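Local coordinates for fatty acid multifunctional protein (atmfp2) (Arabidopsis thaliana, PDB 2WTB), which carries out several steps of peroxisomal fatty acid beta-oxidation, combining enoyl-CoA hydratase and 3-hydroxyacyl-CoA dehydrogenase activities in one chain, at residues Ile24-Pro27 against Val28-Leu31; Ser623-Asp626 against Ile627-Thr631. All coordinates share one frame; numbering follows the deposited sequence.

The two interactions hold different elements, their centres about 45 Å apart on opposite sides of the chain's centre. Interaction 1 is a surface contact in the hydratase/isomerase part, within the loop between strand 18-24 and helix 33-46. Interaction 2 is partly buried and shapes the first turns of helix 624-644, in the C-terminal dehydrogenase part. Each is local, within one continuous run of residues, yet their chemistry differs with their place. The loop, which has no repeating backbone pattern, is fastened by asparagine amides reaching across a turn with a cis proline. The helix carries its own main-chain ladder, and its side chains add hydrocarbon cover and loosely spaced charges.

Interaction 1 of 2, residues Ile24-Pro27 against Val28-Leu31; sequences INPP and VNSL
Asn25 and Asn29 join the two halves of a turn in the crotonase fold, in the connection from strand 18-24 to helix 33-46. From CB outward, Asn25 runs along the second half: CB lies 4.0 Å from Asn29 CA, and CG 4.0 Å from Ser30 O. ND2 then donates to Ser30 O at 3.1 Å, in an almost straight bond (178°). The acceptor lies in the plane of the Asn25 amide, whereas the donor is tilted from the Ser30 carbonyl plane. This approach follows from chi1 of -173°, which turns CG away from the backbone N and beside the carbonyl carbon. At the other tip, OD1 takes a weak bond from Gly7 N.

The peptide bond before Pro27 is cis, and the chain doubles back over Pro26-Val28, so that the CA atoms of Asn25 and Asn29 are 4.1 Å apart; a weak bond from Asn29 N to Asn25 O spans the turn. Asn29 ND2 donates to Ala60 O and Arg63 O, which fixes the rotation of its amide and ties the turn to the loop that follows strand 54-59. The Ser30 side chain is about 10 Å from that of Glu139, the predicted proton acceptor. Asn29 OD1 uses an in-plane lone pair to accept Asn25 N at 2.7 Å.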
ATOM      1  N   ILE A  24      28.181   1.467  -0.249  1.00 52.38           N
ATOM      2  CA  ILE A  24      27.997   0.457   0.784  1.00 59.52           C
ATOM      3  C   ILE A  24      27.114   0.951   1.926  1.00 61.72           C
ATOM      4  O   ILE A  24      27.587   1.615   2.848  1.00 63.08           O
ATOM      5  CB  ILE A  24      29.351  -0.002   1.356  1.00 53.78           C
ATOM      6  CG1 ILE A  24      30.299  -0.391   0.223  1.00 54.15           C
ATOM      7  CG2 ILE A  24      29.160  -1.159   2.318  1.00 51.23           C
ATOM      8  CD1 ILE A  24      31.656  -0.840   0.701  1.00 67.27           C
ATOM      9  N   ASN A  25      25.830   0.620   1.861  1.00 59.09           N
ATOM     10  CA  ASN A  25      24.893   0.985   2.912  1.00 65.90           C
ATOM     11  C   ASN A  25      23.652   0.097   2.900  1.00 73.88           C
ATOM     12  O   ASN A  25      22.586   0.517   2.448  1.00 77.30           O
ATOM     13  CB  ASN A  25      24.494   2.457   2.792  1.00 64.95           C
ATOM     14  CG  ASN A  25      23.645   2.925   3.957  1.00 77.50           C
ATOM     15  OD1 ASN A  25      23.806   2.454   5.083  1.00 91.51           O
ATOM     16  ND2 ASN A  25      22.735   3.857   3.693  1.00 73.23           N
ATOM     17  N   PRO A  26      23.789  -1.139   3.402  1.00 68.96           N
ATOM     18  CA  PRO A  26      22.693  -2.113   3.451  1.00 72.14           C
ATOM     19  C   PRO A  26      21.455  -1.510   4.102  1.00 77.67           C
ATOM     20  O   PRO A  26      21.588  -0.610   4.931  1.00 82.65           O
ATOM     21  CB  PRO A  26      23.260  -3.225   4.334  1.00 79.41           C
ATOM     22  CG  PRO A  26      24.733  -3.124   4.165  1.00 77.65           C
ATOM     23  CD  PRO A  26      25.025  -1.664   4.005  1.00 72.45           C
ATOM     24  N   PRO A  27      20.260  -2.014   3.757  1.00 75.92           N
ATOM     25  CA  PRO A  27      19.994  -3.174   2.897  1.00 76.86           C
ATOM     26  C   PRO A  27      20.153  -2.916   1.398  1.00 75.62           C
ATOM     27  O   PRO A  27      20.620  -3.802   0.683  1.00 76.45           O
ATOM     28  CB  PRO A  27      18.521  -3.499   3.193  1.00 77.43           C
ATOM     29  CG  PRO A  27      18.156  -2.685   4.405  1.00 76.84           C
ATOM     30  CD  PRO A  27      19.022  -1.481   4.340  1.00 76.77           C
ATOM     31  N   VAL A  28      19.759  -1.737   0.927  1.00 70.91           N
ATOM     32  CA  VAL A  28      19.729  -1.476  -0.511  1.00 71.21           C
ATOM     33  C   VAL A  28      20.655  -0.349  -0.958  1.00 65.42           C
ATOM     34  O   VAL A  28      20.461   0.230  -2.026  1.00 65.30           O
ATOM     35  CB  VAL A  28      18.303  -1.149  -0.995  1.00 71.17           C
ATOM     36  CG1 VAL A  28      17.376  -2.330  -0.748  1.00 62.41           C
ATOM     37  CG2 VAL A  28      17.784   0.111  -0.309  1.00 55.66           C
ATOM     38  N   ASN A  29      21.658  -0.042  -0.143  1.00 65.47           N
ATOM     39  CA  ASN A  29      22.622   1.000  -0.479  1.00 61.54           C
ATOM     40  C   ASN A  29      21.969   2.354  -0.748  1.00 61.42           C
ATOM     41  O   ASN A  29      22.290   3.019  -1.733  1.00 69.77           O
ATOM     42  CB  ASN A  29      23.470   0.580  -1.680  1.00 59.21           C
ATOM     43  CG  ASN A  29      24.318  -0.644  -1.395  1.00 56.09           C
ATOM     44  OD1 ASN A  29      24.985  -0.726  -0.365  1.00 61.44           O
ATOM     45  ND2 ASN A  29      24.299  -1.602  -2.312  1.00 53.39           N
ATOM     46  N   SER A  30      21.056   2.758   0.129  1.00 53.12           N
ATOM     47  CA  SER A  30      20.409   4.057   0.008  1.00 60.51           C
ATOM     48  C   SER A  30      21.432   5.177   0.144  1.00 64.98           C
ATOM     49  O   SER A  30      22.439   5.031   0.835  1.00 65.11           O
ATOM     50  CB  SER A  30      19.309   4.217   1.058  1.00 70.24           C
ATOM     51  OG  SER A  30      18.202   3.383   0.765  1.00 78.02           O
ATOM     52  N   LEU A  31      21.168   6.297  -0.520  1.00 65.80           N
ATOM     53  CA  LEU A  31      22.088   7.426  -0.510  1.00 66.81           C
ATOM     54  C   LEU A  31      21.907   8.303   0.723  1.00 70.90           C
ATOM     55  O   LEU A  31      21.238   9.335   0.668  1.00 87.08           O
ATOM     56  CB  LEU A  31      21.912   8.273  -1.771  1.00 67.00           C
ATOM     57  CG  LEU A  31      22.209   7.604  -3.111  1.00 60.96           C
ATOM     58  CD1 LEU A  31      21.960   8.585  -4.243  1.00 57.62           C
ATOM     59  CD2 LEU A  31      23.639   7.079  -3.154  1.00 52.89           C
TER

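Interaction 2 of 2, residues Ser623-Asp626 against Ile627-Thr631; sequences SEKD and IIEMT
The carboxylate of Glu629 offers one flat face to the aliphatic chain of Lys625. Lys625 CG stands almost directly above Glu629 CD at 4.0 Å, and Lys625 CE sits over Glu629 OE2 at 3.2 Å. Asp626 OD1 is on the same side of this plane, 4.6 Å from Glu629 OE1. Arg686 and Trp690 of helix 680-694 also touch the side chain. Glu629 OE1 is hydrogen-bonded to Tyr682 OH.

Lys625 and Glu629 are one helical turn apart and run side by side. The lysine is extended throughout, with chi1 at 174°, and this carries the ammonium past the carboxylate: NZ is 4.2 Å from OE2, beyond a salt bridge. The pairing is therefore mostly CH2 groups against a carboxylate, with looser electrostatic attraction. The nearby Asp626 charge would tend to disfavour ionisation of Glu629, an effect the lysine may offset. With an alanine here, Tyr682 OH would probably lose its carboxylate partner, and the Lys625 chain the flat surface it lies against.

Beneath the side chains, the i to i+4 ladder starts from Ser623, the N-cap residue, whose O accepts Ile627 N at 2.8 Å (165°). Further along, Thr631 OG1 turns back to donate to Ile627 O at 2.9 Å.

These turns open helix 624-644 in the C-terminal dehydrogenase region. Ile627, Ile628 and Thr631 pack on helix 519-529, where Glu624 also forms a salt bridge with Lys528. Lys625, Glu629 and Met630 meet helix 680-694, while Met630 and Thr631 reach Leu512 on helix 498-514.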
ATOM      1  N   SER A 623     -23.393  21.019   5.589  1.00 96.18           N
ATOM      2  CA  SER A 623     -22.212  21.294   4.779  1.00 97.95           C
ATOM      3  C   SER A 623     -21.433  20.008   4.529  1.00 86.89           C
ATOM      4  O   SER A 623     -21.552  19.050   5.291  1.00 83.57           O
ATOM      5  CB  SER A 623     -21.318  22.325   5.472  1.00113.26           C
ATOM      6  OG  SER A 623     -20.114  22.529   4.752  1.00122.48           O
ATOM      7  N   GLU A 624     -20.643  19.987   3.461  1.00 83.09           N
ATOM      8  CA  GLU A 624     -19.840  18.817   3.132  1.00 89.45           C
ATOM      9  C   GLU A 624     -18.904  18.462   4.281  1.00102.01           C
ATOM     10  O   GLU A 624     -18.659  17.285   4.553  1.00111.48           O
ATOM     11  CB  GLU A 624     -19.044  19.042   1.847  1.00 87.97           C
ATOM     12  CG  GLU A 624     -19.873  18.940   0.578  1.00 97.43           C
ATOM     13  CD  GLU A 624     -19.023  18.990  -0.677  1.00114.33           C
ATOM     14  OE1 GLU A 624     -17.779  19.028  -0.552  1.00119.93           O
ATOM     15  OE2 GLU A 624     -19.595  18.991  -1.787  1.00115.38           O
ATOM     16  N   LYS A 625     -18.384  19.483   4.954  1.00 96.47           N
ATOM     17  CA  LYS A 625     -17.548  19.269   6.128  1.00 88.76           C
ATOM     18  C   LYS A 625     -18.339  18.548   7.216  1.00 85.65           C
ATOM     19  O   LYS A 625     -17.836  17.625   7.858  1.00 79.73           O
ATOM     20  CB  LYS A 625     -17.013  20.600   6.661  1.00 89.99           C
ATOM     21  CG  LYS A 625     -16.245  20.471   7.967  1.00 94.97           C
ATOM     22  CD  LYS A 625     -15.781  21.821   8.489  1.00103.96           C
ATOM     23  CE  LYS A 625     -14.959  21.658   9.759  1.00104.85           C
ATOM     24  NZ  LYS A 625     -14.515  22.964  10.320  1.00112.18           N
ATOM     25  N   ASP A 626     -19.584  18.974   7.408  1.00 87.34           N
ATOM     26  CA  ASP A 626     -20.455  18.401   8.429  1.00 85.52           C
ATOM     27  C   ASP A 626     -20.857  16.966   8.102  1.00 94.14           C
ATOM     28  O   ASP A 626     -20.871  16.107   8.985  1.00 94.78           O
ATOM     29  CB  ASP A 626     -21.699  19.271   8.623  1.00 91.73           C
ATOM     30  CG  ASP A 626     -21.373  20.623   9.225  1.00102.68           C
ATOM     31  OD1 ASP A 626     -20.258  20.769   9.773  1.00 94.36           O
ATOM     32  OD2 ASP A 626     -22.228  21.535   9.153  1.00108.40           O
ATOM     33  N   ILE A 627     -21.192  16.708   6.841  1.00 87.68           N
ATOM     34  CA  ILE A 627     -21.507  15.352   6.408  1.00 80.79           C
ATOM     35  C   ILE A 627     -20.354  14.427   6.768  1.00 83.73           C
ATOM     36  O   ILE A 627     -20.537  13.414   7.445  1.00 87.42           O
ATOM     37  CB  ILE A 627     -21.742  15.271   4.890  1.00 77.67           C
ATOM     38  CG1 ILE A 627     -23.105  15.856   4.521  1.00 77.67           C
ATOM     39  CG2 ILE A 627     -21.651  13.829   4.418  1.00 78.96           C
ATOM     40  CD1 ILE A 627     -23.398  15.811   3.035  1.00 77.28           C
ATOM     41  N   ILE A 628     -19.162  14.792   6.312  1.00 73.22           N
ATOM     42  CA  ILE A 628     -17.961  14.032   6.614  1.00 78.09           C
ATOM     43  C   ILE A 628     -17.767  13.890   8.120  1.00 79.86           C
ATOM     44  O   ILE A 628     -17.543  12.789   8.623  1.00 76.10           O
ATOM     45  CB  ILE A 628     -16.716  14.691   5.988  1.00 80.16           C
ATOM     46  CG1 ILE A 628     -16.782  14.602   4.461  1.00 87.21           C
ATOM     47  CG2 ILE A 628     -15.449  14.032   6.496  1.00 71.76           C
ATOM     48  CD1 ILE A 628     -15.732  15.428   3.755  1.00 93.49           C
ATOM     49  N   GLU A 629     -17.876  15.001   8.842  1.00 82.49           N
ATOM     50  CA  GLU A 629     -17.612  14.998  10.278  1.00 86.13           C
ATOM     51  C   GLU A 629     -18.588  14.137  11.075  1.00 83.58           C
ATOM     52  O   GLU A 629     -18.209  13.529  12.074  1.00 81.91           O
ATOM     53  CB  GLU A 629     -17.573  16.425  10.831  1.00 89.56           C
ATOM     54  CG  GLU A 629     -16.296  17.177  10.489  1.00 98.38           C
ATOM     55  CD  GLU A 629     -16.044  18.359  11.407  1.00102.13           C
ATOM     56  OE1 GLU A 629     -16.957  18.725  12.175  1.00101.69           O
ATOM     57  OE2 GLU A 629     -14.927  18.920  11.357  1.00 98.61           O
ATOM     58  N   MET A 630     -19.841  14.085  10.635  1.00 78.98           N
ATOM     59  CA  MET A 630     -20.856  13.297  11.328  1.00 72.96           C
ATOM     60  C   MET A 630     -20.810  11.828  10.910  1.00 70.16           C
ATOM     61  O   MET A 630     -21.399  10.965  11.563  1.00 72.22           O
ATOM     62  CB  MET A 630     -22.256  13.868  11.081  1.00 71.87           C
ATOM     63  CG  MET A 630     -22.456  15.282  11.603  1.00 80.86           C
ATOM     64  SD  MET A 630     -24.190  15.783  11.634  1.00 88.63           S
ATOM     65  CE  MET A 630     -24.813  14.754  12.960  1.00 69.81           C
ATOM     66  N   THR A 631     -20.103  11.549   9.823  1.00 72.68           N
ATOM     67  CA  THR A 631     -20.026  10.195   9.296  1.00 77.78           C
ATOM     68  C   THR A 631     -18.724   9.506   9.702  1.00 77.82           C
ATOM     69  O   THR A 631     -18.655   8.279   9.761  1.00 79.86           O
ATOM     70  CB  THR A 631     -20.162  10.194   7.757  1.00 89.71           C
ATOM     71  OG1 THR A 631     -21.449  10.705   7.393  1.00 94.89           O
ATOM     72  CG2 THR A 631     -20.014   8.790   7.199  1.00 94.46           C
TER